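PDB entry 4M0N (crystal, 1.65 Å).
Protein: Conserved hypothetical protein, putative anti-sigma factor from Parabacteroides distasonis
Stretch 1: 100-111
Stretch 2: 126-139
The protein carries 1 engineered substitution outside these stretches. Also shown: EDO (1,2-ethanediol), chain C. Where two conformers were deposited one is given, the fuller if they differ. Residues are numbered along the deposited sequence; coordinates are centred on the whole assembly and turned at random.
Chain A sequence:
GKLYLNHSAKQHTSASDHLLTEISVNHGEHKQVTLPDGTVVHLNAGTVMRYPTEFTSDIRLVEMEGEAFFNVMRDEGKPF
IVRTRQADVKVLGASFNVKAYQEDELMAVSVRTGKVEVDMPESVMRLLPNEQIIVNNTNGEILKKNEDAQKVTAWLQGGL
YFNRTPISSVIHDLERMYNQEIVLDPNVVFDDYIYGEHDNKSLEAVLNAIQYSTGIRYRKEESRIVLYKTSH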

# COMPACT_ATOMS: atom_id res chain seq x y z
N ALA A 100 -1.07 -1.82 -3.92
CA ALA A 100 -1.49 -2.87 -4.87
C ALA A 100 -0.40 -3.92 -5.03
O ALA A 100 0.07 -4.18 -6.10
CB ALA A 100 -1.87 -2.26 -6.22
N TYR A 101 0.02 -4.47 -3.91
CA TYR A 101 1.02 -5.53 -3.92
C TYR A 101 0.35 -6.79 -4.49
O TYR A 101 -0.73 -7.23 -4.04
CB TYR A 101 1.54 -5.83 -2.51
CG TYR A 101 2.44 -4.78 -1.95
CD1 TYR A 101 3.79 -4.73 -2.27
CD2 TYR A 101 1.94 -3.81 -1.09
CE1 TYR A 101 4.63 -3.76 -1.76
CE2 TYR A 101 2.77 -2.86 -0.56
CZ TYR A 101 4.09 -2.82 -0.90
OH TYR A 101 4.89 -1.87 -0.35
N GLN A 102 1.03 -7.38 -5.47
CA GLN A 102 0.47 -8.56 -6.12
C GLN A 102 0.31 -9.75 -5.19
O GLN A 102 -0.62 -10.57 -5.38
CB GLN A 102 1.26 -8.89 -7.41
CG GLN A 102 2.66 -9.41 -7.21
CD GLN A 102 3.47 -9.58 -8.52
OE1 GLN A 102 3.01 -9.32 -9.65
NE2 GLN A 102 4.69 -10.01 -8.35
N GLU A 103 1.15 -9.83 -4.15
CA GLU A 103 1.02 -10.87 -3.11
C GLU A 103 -0.06 -10.68 -2.02
O GLU A 103 -0.24 -11.57 -1.16
CB GLU A 103 2.38 -11.08 -2.42
CG GLU A 103 2.90 -9.93 -1.58
CD GLU A 103 3.86 -9.02 -2.30
OE1 GLU A 103 3.71 -8.95 -3.59
OE2 GLU A 103 4.75 -8.40 -1.58
N ASP A 104 -0.77 -9.55 -2.02
CA ASP A 104 -1.69 -9.23 -0.93
C ASP A 104 -3.12 -9.55 -1.35
O ASP A 104 -3.45 -9.53 -2.53
CB ASP A 104 -1.65 -7.74 -0.57
CG ASP A 104 -0.39 -7.32 0.19
OD1 ASP A 104 0.54 -8.16 0.36
OD2 ASP A 104 -0.34 -6.12 0.62
N GLU A 105 -3.95 -9.79 -0.36
CA GLU A 105 -5.37 -10.04 -0.60
C GLU A 105 -6.11 -8.75 -0.93
O GLU A 105 -7.14 -8.80 -1.60
CB GLU A 105 -6.03 -10.78 0.58
CG GLU A 105 -6.16 -10.03 1.89
CD GLU A 105 -7.09 -10.71 2.88
OE1 GLU A 105 -6.99 -11.94 3.06
OE2 GLU A 105 -7.93 -10.00 3.49
N LEU A 106 -5.60 -7.60 -0.49
CA LEU A 106 -6.29 -6.35 -0.72
C LEU A 106 -5.48 -5.37 -1.54
O LEU A 106 -4.25 -5.36 -1.47
CB LEU A 106 -6.64 -5.67 0.59
CG LEU A 106 -7.41 -6.46 1.65
CD1 LEU A 106 -7.50 -5.69 2.96
CD2 LEU A 106 -8.79 -6.76 1.11
N MET A 107 -6.20 -4.54 -2.31
CA MET A 107 -5.65 -3.39 -2.98
C MET A 107 -6.46 -2.17 -2.53
O MET A 107 -7.64 -2.28 -2.29
CB MET A 107 -5.77 -3.61 -4.48
CG MET A 107 -5.36 -2.48 -5.37
SD MET A 107 -6.70 -1.38 -5.84
CE MET A 107 -5.78 -0.51 -7.11
N ALA A 108 -5.79 -1.05 -2.33
CA ALA A 108 -6.50 0.15 -1.87
C ALA A 108 -5.93 1.40 -2.47
O ALA A 108 -4.69 1.58 -2.57
CB ALA A 108 -6.48 0.28 -0.36
N VAL A 109 -6.84 2.30 -2.84
CA VAL A 109 -6.50 3.63 -3.30
C VAL A 109 -7.10 4.64 -2.33
O VAL A 109 -8.28 4.57 -2.00
CB VAL A 109 -7.07 3.89 -4.72
CG1 VAL A 109 -6.80 5.31 -5.18
CG2 VAL A 109 -6.51 2.85 -5.69
N SER A 110 -6.26 5.54 -1.84
CA SER A 110 -6.62 6.47 -0.75
C SER A 110 -6.19 7.86 -1.14
O SER A 110 -5.03 8.09 -1.49
CB SER A 110 -5.91 6.08 0.53
OG SER A 110 -6.07 4.69 0.86
N VAL A 111 -7.13 8.81 -1.12
CA VAL A 111 -6.88 10.15 -1.65
C VAL A 111 -6.49 11.10 -0.53
O VAL A 111 -7.16 11.19 0.48
CB VAL A 111 -8.12 10.73 -2.36
CG1 VAL A 111 -7.82 12.10 -2.93
CG2 VAL A 111 -8.62 9.77 -3.43
N ARG A 126 -15.39 7.82 -8.36
CA ARG A 126 -14.61 9.02 -8.12
C ARG A 126 -14.46 9.18 -6.62
O ARG A 126 -15.39 8.93 -5.84
CB ARG A 126 -15.26 10.22 -8.79
CG ARG A 126 -15.19 10.12 -10.30
CD ARG A 126 -15.48 11.42 -11.02
NE ARG A 126 -16.88 11.84 -10.87
CZ ARG A 126 -17.57 12.55 -11.75
NH1 ARG A 126 -17.02 12.94 -12.90
NH2 ARG A 126 -18.84 12.86 -11.49
N LEU A 127 -13.27 9.60 -6.21
CA LEU A 127 -12.91 9.69 -4.80
C LEU A 127 -12.41 11.08 -4.50
O LEU A 127 -11.78 11.71 -5.34
CB LEU A 127 -11.79 8.73 -4.48
CG LEU A 127 -12.14 7.24 -4.59
CD1 LEU A 127 -10.84 6.50 -4.36
CD2 LEU A 127 -13.23 6.84 -3.61
N LEU A 128 -12.72 11.52 -3.28
CA LEU A 128 -12.27 12.79 -2.76
C LEU A 128 -11.33 12.56 -1.57
O LEU A 128 -11.14 11.43 -1.13
CB LEU A 128 -13.50 13.56 -2.28
CG LEU A 128 -14.53 13.94 -3.34
CD1 LEU A 128 -15.77 14.50 -2.62
CD2 LEU A 128 -13.88 14.97 -4.23
N PRO A 129 -10.76 13.66 -1.03
CA PRO A 129 -9.82 13.48 0.08
C PRO A 129 -10.39 12.72 1.25
O PRO A 129 -11.54 12.91 1.64
CB PRO A 129 -9.44 14.92 0.43
CG PRO A 129 -9.50 15.63 -0.90
CD PRO A 129 -10.75 15.05 -1.51
N ASN A 130 -9.58 11.82 1.77
CA ASN A 130 -9.95 10.95 2.88
C ASN A 130 -11.10 9.99 2.59
O ASN A 130 -11.82 9.57 3.48
CB ASN A 130 -10.12 11.75 4.15
CG ASN A 130 -8.89 12.59 4.45
OD1 ASN A 130 -7.77 12.10 4.34
ND2 ASN A 130 -9.09 13.86 4.67
N GLU A 131 -11.26 9.69 1.30
CA GLU A 131 -12.02 8.55 0.84
C GLU A 131 -11.06 7.51 0.28
O GLU A 131 -9.93 7.82 -0.11
CB GLU A 131 -13.02 8.99 -0.25
CG GLU A 131 -14.01 10.01 0.25
CD GLU A 131 -15.15 10.24 -0.75
OE1 GLU A 131 -14.85 10.28 -1.98
OE2 GLU A 131 -16.32 10.35 -0.31
N GLN A 132 -11.51 6.27 0.27
CA GLN A 132 -10.69 5.16 -0.11
C GLN A 132 -11.55 4.13 -0.79
O GLN A 132 -12.71 4.00 -0.48
CB GLN A 132 -10.13 4.57 1.20
CG GLN A 132 -9.37 3.29 1.16
CD GLN A 132 -8.91 2.91 2.54
OE1 GLN A 132 -9.69 2.45 3.41
NE2 GLN A 132 -7.64 3.10 2.76
N ILE A 133 -10.93 3.38 -1.71
CA ILE A 133 -11.53 2.18 -2.27
C ILE A 133 -10.63 1.01 -1.91
O ILE A 133 -9.39 1.11 -2.00
CB ILE A 133 -11.66 2.28 -3.79
CG1 ILE A 133 -12.80 3.25 -4.13
CG2 ILE A 133 -11.88 0.90 -4.43
CD1 ILE A 133 -12.71 3.69 -5.56
N ILE A 134 -11.25 -0.07 -1.43
CA ILE A 134 -10.55 -1.30 -1.12
C ILE A 134 -11.10 -2.33 -2.07
O ILE A 134 -12.32 -2.55 -2.11
CB ILE A 134 -10.74 -1.73 0.35
CG1 ILE A 134 -10.29 -0.59 1.32
CG2 ILE A 134 -9.98 -3.04 0.61
CD1 ILE A 134 -10.41 -0.92 2.80
N VAL A 135 -10.21 -2.97 -2.82
CA VAL A 135 -10.57 -4.11 -3.67
C VAL A 135 -10.04 -5.38 -3.04
O VAL A 135 -8.88 -5.47 -2.67
CB VAL A 135 -9.98 -3.96 -5.09
CG1 VAL A 135 -10.18 -5.22 -5.93
CG2 VAL A 135 -10.59 -2.76 -5.78
N ASN A 136 -10.90 -6.38 -2.94
CA ASN A 136 -10.45 -7.65 -2.41
C ASN A 136 -10.09 -8.54 -3.62
O ASN A 136 -10.93 -8.91 -4.44
CB ASN A 136 -11.54 -8.20 -1.50
CG ASN A 136 -11.09 -9.41 -0.72
OD1 ASN A 136 -10.54 -10.35 -1.27
ND2 ASN A 136 -11.34 -9.40 0.57
N ASN A 137 -8.82 -8.88 -3.73
CA ASN A 137 -8.31 -9.67 -4.85
C ASN A 137 -8.78 -11.11 -4.80
O ASN A 137 -8.68 -11.85 -5.81
CB ASN A 137 -6.78 -9.70 -4.82
CG ASN A 137 -6.16 -8.36 -5.05
OD1 ASN A 137 -6.59 -7.60 -5.93
ND2 ASN A 137 -5.11 -8.06 -4.26
N THR A 138 -9.26 -11.55 -3.65
CA THR A 138 -9.62 -12.95 -3.53
C THR A 138 -11.08 -13.23 -3.80
O THR A 138 -11.43 -14.35 -4.14
CB THR A 138 -9.32 -13.49 -2.14
OG1 THR A 138 -10.25 -12.95 -1.23
CG2 THR A 138 -7.91 -13.15 -1.68
N ASN A 139 -11.97 -12.25 -3.61
CA ASN A 139 -13.42 -12.51 -3.71
C ASN A 139 -14.18 -11.44 -4.50
O ASN A 139 -15.39 -11.54 -4.69
CB ASN A 139 -14.02 -12.70 -2.33
CG ASN A 139 -13.97 -11.45 -1.48
OD1 ASN A 139 -13.78 -10.37 -2.00
ND2 ASN A 139 -14.13 -11.60 -0.17
C1 EDO C . -13.69 -5.73 0.48
O1 EDO C . -13.68 -7.09 0.95
C2 EDO C . -12.72 -4.90 1.31
O2 EDO C . -13.00 -5.05 2.70
O HOH W 1 -3.17 -5.91 -4.05

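The apolar part of this contact lies on both faces of an antiparallel pair of strands, 106-111 and 131-136. On one face Leu106, Ala108 and Ile134 meet: Leu106 CD2 lies 3.9 Å from Ile134 CG2, and Ala108 CB lies 4.3 Å from Ile134 CG1. Ala108 and Ile134 form a narrow pair, with Ala108 CA 4.4 Å from Ile134 CA, and the small methyl of Ala108 lies beside the larger side chain of Ile134. The other face carries Met107, Val109, Ile133 and Val135; here the flexible thioether of Met107 brings SD to 4.1 Å from Val135 CG2. Beta-branched residues such as valine and isoleucine favour the extended backbone found here. At the far end Val111 packs its CG2 3.5 Å from Leu127 CB.

Between these faces the backbones join in narrow and wide pairs. Met107 and Val135 exchange two hydrogen bonds (Met107 N to Val135 O, 2.9 Å; Val135 N to Met107 O, 2.7 Å), as do Val109 and Ile133 (Val109 N to Ile133 O and Ile133 N to Val109 O, both 2.9 Å). CA-H groups of the intervening narrow pairs approach the same carbonyls, most closely Ala108 CA to Ile133 O at 3.0 Å.

Polar side chains enter where this ladder nears its ends. Gln132, extended through chi1 and chi2 (both t), reaches across its narrow pair so that NE2 donates to Ser110 OG at 2.9 Å; the short serine places an acceptor close to the backbone. Beyond it, the type II turn from Leu128 to Glu131 presents Asn130 N to Val111 O at 2.8 Å. Asn130 has positive phi, a conformation asparagine tolerates well.

At the opposite end Asn137 donates twice, from N to Glu105 O (2.7 Å) and from ND2 to Asp104 O (2.8 Å). Its short carboxamide supplies a second NH donor beside the backbone N, so one residue serves two successive carbonyls. Asn137 ND2 also donates to a water whose oxygen is 2.9 Å away and lies 2.8 Å from Tyr101 O and 2.9 Å from Leu106 O.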